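Local coordinates for protein 3-oxo-tetronate kinase (Haemophilus influenzae, PDB 1YZY) that catalyses the ATP-dependent phosphorylation of 3-oxo-tetronate to 3-oxo-tetronate 4-phosphate, as a member of the four-carbon acid sugar kinase family, at residues Asp200-Ala212 with Gly220-Ser232. Sequence-based numbering, arbitrary orientation.
Sequences DNSQLEVLAEAVA and GSGLGAYMAARLS
A208 and L223 meet at the apolar centre, where helices 202-210 and 221-232 cross at -63° with their axes 8.4 Å apart. The small methyl is consistent with that close approach: A208 CB lies 3.8 Å from Y226 CB and also rests on the Y226 carbonyl. L223, its CG anti to the backbone N, sends CD1 across L207, 4.0 Å from L207 CG, and against A208 N and CA. Beside it M227 bends at its last torsion (chi3 78°), which brings CE to 4.1 Å from V211 CG2. Y78 of strand 77-80 backs both L223 and M227, and F183 of helix 176-188 backs L207, so the centre continues into the core of the sugar-binding domain.

Outward, the Y226 ring packs against N201, L204 and E205. L204 CB comes obliquely to within 3.6 Å of Y226 CD1, while N201 O and E205 N lie over one face. N201 ND2 reaches the ring edge and donates an almost straight bond to Y226 OH (2.8 Å, 172°); N201 OD1 accepts from V117 N, so both ends of the amide are engaged. At the C-terminal end of 200-212, A212 CB sits over one face of the R230 guanidinium, offset toward its rim, and a water bridges A208 O and R230 NE. E209 OE2, 4.5 Å from R230 NH1, lies well out of the guanidinium plane with no N-H aimed at it, so any charge attraction is probably a minor, non-directional addition to the apolar packing and the N201-Y226 bond.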
ATOM      1  N   ASP A 200      -5.811 -16.633  16.056  1.00 19.80           N
ATOM      2  CA  ASP A 200      -7.080 -15.933  16.060  1.00 14.42           C
ATOM      3  C   ASP A 200      -6.785 -14.433  16.184  1.00 18.62           C
ATOM      4  O   ASP A 200      -5.828 -14.037  16.843  1.00 20.41           O
ATOM      5  CB  ASP A 200      -7.903 -16.412  17.255  1.00 21.85           C
ATOM      6  CG  ASP A 200      -9.221 -15.715  17.362  1.00 20.42           C
ATOM      7  OD1 ASP A 200      -9.328 -14.778  18.177  1.00 33.86           O
ATOM      8  OD2 ASP A 200     -10.148 -16.100  16.621  1.00 35.28           O
ATOM      9  N   ASN A 201      -7.621 -13.602  15.565  1.00 12.85           N
ATOM     10  CA  ASN A 201      -7.425 -12.150  15.586  1.00 18.04           C
ATOM     11  C   ASN A 201      -7.382 -11.462  16.936  1.00 16.71           C
ATOM     12  O   ASN A 201      -6.777 -10.393  17.060  1.00 17.32           O
ATOM     13  CB  ASN A 201      -8.476 -11.475  14.696  1.00 20.67           C
ATOM     14  CG  ASN A 201      -8.049 -11.195  13.259  1.00 25.58           C
ATOM     15  OD1 ASN A 201      -7.685 -12.106  12.525  1.00 18.74           O
ATOM     16  ND2 ASN A 201      -8.082  -9.929  12.859  1.00 22.63           N
ATOM     17  N   SER A 202      -8.050 -12.020  17.939  1.00 13.89           N
ATOM     18  CA  SER A 202      -8.019 -11.387  19.253  1.00 14.04           C
ATOM     19  C   SER A 202      -6.606 -11.368  19.832  1.00 16.08           C
ATOM     20  O   SER A 202      -6.299 -10.542  20.701  1.00 17.30           O
ATOM     21  CB  SER A 202      -8.996 -12.050  20.228  1.00 19.71           C
ATOM     22  OG  SER A 202      -8.622 -13.380  20.552  1.00 20.85           O
ATOM     23  N   GLN A 203      -5.745 -12.269  19.353  1.00 15.68           N
ATOM     24  CA  GLN A 203      -4.360 -12.315  19.821  1.00 17.13           C
ATOM     25  C   GLN A 203      -3.583 -11.060  19.398  1.00 17.65           C
ATOM     26  O   GLN A 203      -2.614 -10.680  20.054  1.00 14.30           O
ATOM     27  CB  GLN A 203      -3.639 -13.562  19.301  1.00 15.23           C
ATOM     28  CG  GLN A 203      -3.762 -14.793  20.180  1.00 13.84           C
ATOM     29  CD  GLN A 203      -4.925 -15.680  19.793  1.00 18.24           C
ATOM     30  OE1 GLN A 203      -5.987 -15.636  20.410  1.00 19.52           O
ATOM     31  NE2 GLN A 203      -4.715 -16.530  18.796  1.00 10.70           N
ATOM     32  N   LEU A 204      -3.971 -10.460  18.269  1.00 14.73           N
ATOM     33  CA  LEU A 204      -3.319  -9.240  17.764  1.00 16.32           C
ATOM     34  C   LEU A 204      -3.819  -8.046  18.552  1.00 13.49           C
ATOM     35  O   LEU A 204      -3.105  -7.051  18.734  1.00 11.88           O
ATOM     36  CB  LEU A 204      -3.592  -9.047  16.264  1.00 13.24           C
ATOM     37  CG  LEU A 204      -2.986 -10.119  15.357  1.00 13.98           C
ATOM     38  CD1 LEU A 204      -3.550  -9.992  13.962  1.00 13.16           C
ATOM     39  CD2 LEU A 204      -1.447 -10.017  15.364  1.00 15.15           C
ATOM     40  N   GLU A 205      -5.059  -8.165  19.012  1.00 13.68           N
ATOM     41  CA  GLU A 205      -5.710  -7.146  19.820  1.00 18.46           C
ATOM     42  C   GLU A 205      -5.010  -7.074  21.191  1.00 16.87           C
ATOM     43  O   GLU A 205      -4.845  -5.993  21.770  1.00 19.57           O
ATOM     44  CB  GLU A 205      -7.184  -7.525  19.963  1.00 24.30           C
ATOM     45  CG  GLU A 205      -8.091  -6.488  20.599  1.00 34.55           C
ATOM     46  CD  GLU A 205      -9.567  -6.836  20.430  1.00 41.88           C
ATOM     47  OE1 GLU A 205     -10.418  -5.958  20.688  1.00 48.12           O
ATOM     48  OE2 GLU A 205      -9.881  -7.979  20.024  1.00 43.43           O
ATOM     49  N   VAL A 206      -4.623  -8.237  21.710  1.00 19.06           N
ATOM     50  CA  VAL A 206      -3.913  -8.339  22.987  1.00 14.93           C
ATOM     51  C   VAL A 206      -2.508  -7.755  22.828  1.00 12.56           C
ATOM     52  O   VAL A 206      -2.063  -6.957  23.653  1.00 13.24           O
ATOM     53  CB  VAL A 206      -3.799  -9.825  23.443  1.00 20.51           C
ATOM     54  CG1 VAL A 206      -2.839  -9.959  24.624  1.00 16.59           C
ATOM     55  CG2 VAL A 206      -5.175 -10.366  23.826  1.00 17.32           C
ATOM     56  N   LEU A 207      -1.801  -8.202  21.789  1.00  9.86           N
ATOM     57  CA  LEU A 207      -0.447  -7.727  21.494  1.00 14.91           C
ATOM     58  C   LEU A 207      -0.447  -6.215  21.300  1.00 12.60           C
ATOM     59  O   LEU A 207       0.396  -5.517  21.855  1.00 14.58           O
ATOM     60  CB  LEU A 207       0.115  -8.418  20.242  1.00 15.60           C
ATOM     61  CG  LEU A 207       1.574  -8.076  19.894  1.00 15.51           C
ATOM     62  CD1 LEU A 207       2.470  -8.316  21.099  1.00 16.52           C
ATOM     63  CD2 LEU A 207       2.049  -8.908  18.720  1.00 18.53           C
ATOM     64  N   ALA A 208      -1.403  -5.721  20.518  1.00 16.23           N
ATOM     65  CA  ALA A 208      -1.539  -4.288  20.256  1.00 19.67           C
ATOM     66  C   ALA A 208      -1.520  -3.493  21.554  1.00 18.96           C
ATOM     67  O   ALA A 208      -0.893  -2.431  21.643  1.00 22.35           O
ATOM     68  CB  ALA A 208      -2.830  -4.015  19.503  1.00 17.11           C
ATOM     69  N   GLU A 209      -2.235  -4.006  22.547  1.00 22.13           N
ATOM     70  CA  GLU A 209      -2.321  -3.381  23.859  1.00 19.91           C
ATOM     71  C   GLU A 209      -0.999  -3.529  24.611  1.00 16.14           C
ATOM     72  O   GLU A 209      -0.565  -2.612  25.312  1.00 16.40           O
ATOM     73  CB  GLU A 209      -3.459  -4.028  24.652  1.00 25.25           C
ATOM     74  CG  GLU A 209      -4.365  -3.036  25.362  1.00 46.23           C
ATOM     75  CD  GLU A 209      -4.055  -2.912  26.837  1.00 54.36           C
ATOM     76  OE1 GLU A 209      -4.431  -3.832  27.600  1.00 58.23           O
ATOM     77  OE2 GLU A 209      -3.446  -1.895  27.232  1.00 59.39           O
ATOM     78  N   ALA A 210      -0.371  -4.693  24.466  1.00 16.34           N
ATOM     79  CA  ALA A 210       0.901  -4.974  25.127  1.00 20.75           C
ATOM     80  C   ALA A 210       2.053  -4.082  24.617  1.00 25.00           C
ATOM     81  O   ALA A 210       2.885  -3.618  25.402  1.00 19.15           O
ATOM     82  CB  ALA A 210       1.248  -6.461  24.968  1.00 12.78           C
ATOM     83  N   VAL A 211       2.095  -3.853  23.305  1.00 19.22           N
ATOM     84  CA  VAL A 211       3.133  -3.028  22.690  1.00 19.78           C
ATOM     85  C   VAL A 211       2.780  -1.538  22.599  1.00 21.35           C
ATOM     86  O   VAL A 211       3.380  -0.799  21.821  1.00 24.29           O
ATOM     87  CB  VAL A 211       3.488  -3.540  21.270  1.00 16.80           C
ATOM     88  CG1 VAL A 211       4.054  -4.948  21.337  1.00 15.89           C
ATOM     89  CG2 VAL A 211       2.272  -3.497  20.373  1.00 13.57           C
ATOM     90  N   ALA A 212       1.851  -1.088  23.429  1.00 21.54           N
ATOM     91  CA  ALA A 212       1.411   0.305  23.430  1.00 20.67           C
ATOM     92  C   ALA A 212       2.485   1.348  23.743  1.00 27.16           C
ATOM     93  O   ALA A 212       2.302   2.532  23.458  1.00 30.30           O
ATOM     94  CB  ALA A 212       0.255   0.468  24.389  1.00 15.25           C
ATOM     95  N   GLY A 220       3.492  -7.474   9.853  1.00 14.99           N
ATOM     96  CA  GLY A 220       2.774  -7.260   8.611  1.00 15.16           C
ATOM     97  C   GLY A 220       1.732  -6.177   8.840  1.00 15.76           C
ATOM     98  O   GLY A 220       2.002  -5.188   9.524  1.00 13.39           O
ATOM     99  N   SER A 221       0.544  -6.343   8.268  1.00 10.86           N
ATOM    100  CA  SER A 221      -0.510  -5.349   8.459  1.00  9.99           C
ATOM    101  C   SER A 221      -1.390  -5.662   9.670  1.00 13.13           C
ATOM    102  O   SER A 221      -2.021  -4.767  10.231  1.00 20.95           O
ATOM    103  CB  SER A 221      -1.381  -5.256   7.216  1.00  9.32           C
ATOM    104  OG  SER A 221      -0.630  -4.843   6.093  1.00 21.52           O
ATOM    105  N   GLY A 222      -1.466  -6.945  10.028  1.00  9.92           N
ATOM    106  CA  GLY A 222      -2.275  -7.374  11.155  1.00 13.75           C
ATOM    107  C   GLY A 222      -2.109  -6.594  12.444  1.00 16.72           C
ATOM    108  O   GLY A 222      -3.093  -6.118  13.009  1.00 19.26           O
ATOM    109  N   LEU A 223      -0.885  -6.488  12.946  1.00 18.94           N
ATOM    110  CA  LEU A 223      -0.655  -5.758  14.190  1.00 15.26           C
ATOM    111  C   LEU A 223      -0.929  -4.276  14.050  1.00 12.80           C
ATOM    112  O   LEU A 223      -1.500  -3.656  14.954  1.00 15.58           O
ATOM    113  CB  LEU A 223       0.780  -5.957  14.689  1.00 13.60           C
ATOM    114  CG  LEU A 223       1.171  -5.129  15.916  1.00 12.10           C
ATOM    115  CD1 LEU A 223       0.310  -5.523  17.114  1.00 16.01           C
ATOM    116  CD2 LEU A 223       2.638  -5.326  16.229  1.00 18.54           C
ATOM    117  N   GLY A 224      -0.452  -3.704  12.947  1.00 14.91           N
ATOM    118  CA  GLY A 224      -0.634  -2.286  12.696  1.00 14.28           C
ATOM    119  C   GLY A 224      -2.087  -1.887  12.742  1.00 16.17           C
ATOM    120  O   GLY A 224      -2.409  -0.801  13.218  1.00 15.41           O
ATOM    121  N   ALA A 225      -2.946  -2.753  12.198  1.00 14.61           N
ATOM    122  CA  ALA A 225      -4.396  -2.543  12.171  1.00 15.11           C
ATOM    123  C   ALA A 225      -4.975  -2.450  13.581  1.00 17.06           C
ATOM    124  O   ALA A 225      -5.785  -1.565  13.880  1.00 16.30           O
ATOM    125  CB  ALA A 225      -5.061  -3.671  11.424  1.00 14.79           C
ATOM    126  N   TYR A 226      -4.579  -3.386  14.439  1.00 18.35           N
ATOM    127  CA  TYR A 226      -5.064  -3.398  15.808  1.00 15.80           C
ATOM    128  C   TYR A 226      -4.488  -2.286  16.649  1.00 15.01           C
ATOM    129  O   TYR A 226      -5.094  -1.885  17.648  1.00 15.73           O
ATOM    130  CB  TYR A 226      -4.880  -4.776  16.441  1.00 15.76           C
ATOM    131  CG  TYR A 226      -5.989  -5.703  16.010  1.00 19.00           C
ATOM    132  CD1 TYR A 226      -5.835  -6.543  14.915  1.00 18.30           C
ATOM    133  CD2 TYR A 226      -7.233  -5.653  16.630  1.00 14.37           C
ATOM    134  CE1 TYR A 226      -6.899  -7.310  14.440  1.00 18.44           C
ATOM    135  CE2 TYR A 226      -8.302  -6.408  16.158  1.00 15.47           C
ATOM    136  CZ  TYR A 226      -8.130  -7.232  15.066  1.00 15.92           C
ATOM    137  OH  TYR A 226      -9.196  -7.973  14.597  1.00 21.04           O
ATOM    138  N   MET A 227      -3.317  -1.791  16.254  1.00 14.88           N
ATOM    139  CA  MET A 227      -2.689  -0.669  16.950  1.00 18.11           C
ATOM    140  C   MET A 227      -3.457   0.610  16.611  1.00 19.52           C
ATOM    141  O   MET A 227      -3.559   1.523  17.426  1.00 24.02           O
ATOM    142  CB  MET A 227      -1.226  -0.527  16.533  1.00 21.68           C
ATOM    143  CG  MET A 227      -0.358  -1.685  16.967  1.00 22.07           C
ATOM    144  SD  MET A 227       1.358  -1.393  16.569  1.00 18.78           S
ATOM    145  CE  MET A 227       1.799  -0.267  17.876  1.00 17.94           C
ATOM    146  N   ALA A 228      -3.936   0.694  15.376  1.00 18.55           N
ATOM    147  CA  ALA A 228      -4.730   1.830  14.924  1.00 19.07           C
ATOM    148  C   ALA A 228      -6.081   1.793  15.652  1.00 21.70           C
ATOM    149  O   ALA A 228      -6.539   2.804  16.173  1.00 19.61           O
ATOM    150  CB  ALA A 228      -4.946   1.742  13.420  1.00 17.33           C
ATOM    151  N   ALA A 229      -6.700   0.614  15.692  1.00 20.87           N
ATOM    152  CA  ALA A 229      -7.987   0.445  16.367  1.00 25.58           C
ATOM    153  C   ALA A 229      -7.899   0.805  17.845  1.00 21.16           C
ATOM    154  O   ALA A 229      -8.856   1.329  18.411  1.00 24.33           O
ATOM    155  CB  ALA A 229      -8.513  -0.988  16.197  1.00 22.24           C
ATOM    156  N   ARG A 230      -6.780   0.491  18.492  1.00 22.98           N
ATOM    157  CA  ARG A 230      -6.640   0.826  19.910  1.00 27.02           C
ATOM    158  C   ARG A 230      -6.476   2.336  20.071  1.00 23.60           C
ATOM    159  O   ARG A 230      -7.146   2.955  20.899  1.00 30.57           O
ATOM    160  CB  ARG A 230      -5.446   0.103  20.550  1.00 25.44           C
ATOM    161  CG  ARG A 230      -5.467   0.143  22.084  1.00 25.09           C
ATOM    162  CD  ARG A 230      -4.166  -0.344  22.717  1.00 24.55           C
ATOM    163  NE  ARG A 230      -3.089   0.621  22.534  1.00 36.83           N
ATOM    164  CZ  ARG A 230      -2.782   1.583  23.398  1.00 36.67           C
ATOM    165  NH1 ARG A 230      -3.458   1.719  24.531  1.00 38.48           N
ATOM    166  NH2 ARG A 230      -1.817   2.442  23.105  1.00 43.83           N
ATOM    167  N   LEU A 231      -5.566   2.911  19.286  1.00 24.84           N
ATOM    168  CA  LEU A 231      -5.278   4.344  19.310  1.00 22.94           C
ATOM    169  C   LEU A 231      -6.486   5.208  18.978  1.00 25.22           C
ATOM    170  O   LEU A 231      -6.608   6.326  19.486  1.00 25.66           O
ATOM    171  CB  LEU A 231      -4.136   4.678  18.343  1.00 25.55           C
ATOM    172  CG  LEU A 231      -2.749   4.157  18.714  1.00 21.73           C
ATOM    173  CD1 LEU A 231      -1.775   4.350  17.566  1.00 27.97           C
ATOM    174  CD2 LEU A 231      -2.262   4.875  19.957  1.00 26.32           C
ATOM    175  N   SER A 232      -7.350   4.710  18.101  1.00 19.25           N
ATOM    176  CA  SER A 232      -8.543   5.449  17.700  1.00 23.02           C
ATOM    177  C   SER A 232      -9.738   5.199  18.611  1.00 22.76           C
ATOM    178  O   SER A 232     -10.666   6.012  18.653  1.00 25.75           O
ATOM    179  CB  SER A 232      -8.920   5.106  16.259  1.00 23.84           C
ATOM    180  OG  SER A 232      -9.484   3.811  16.162  1.00 30.36           O
TER
HETATM  181  O   HOH W   1      -0.932   0.178  20.367  1.00 29.32           O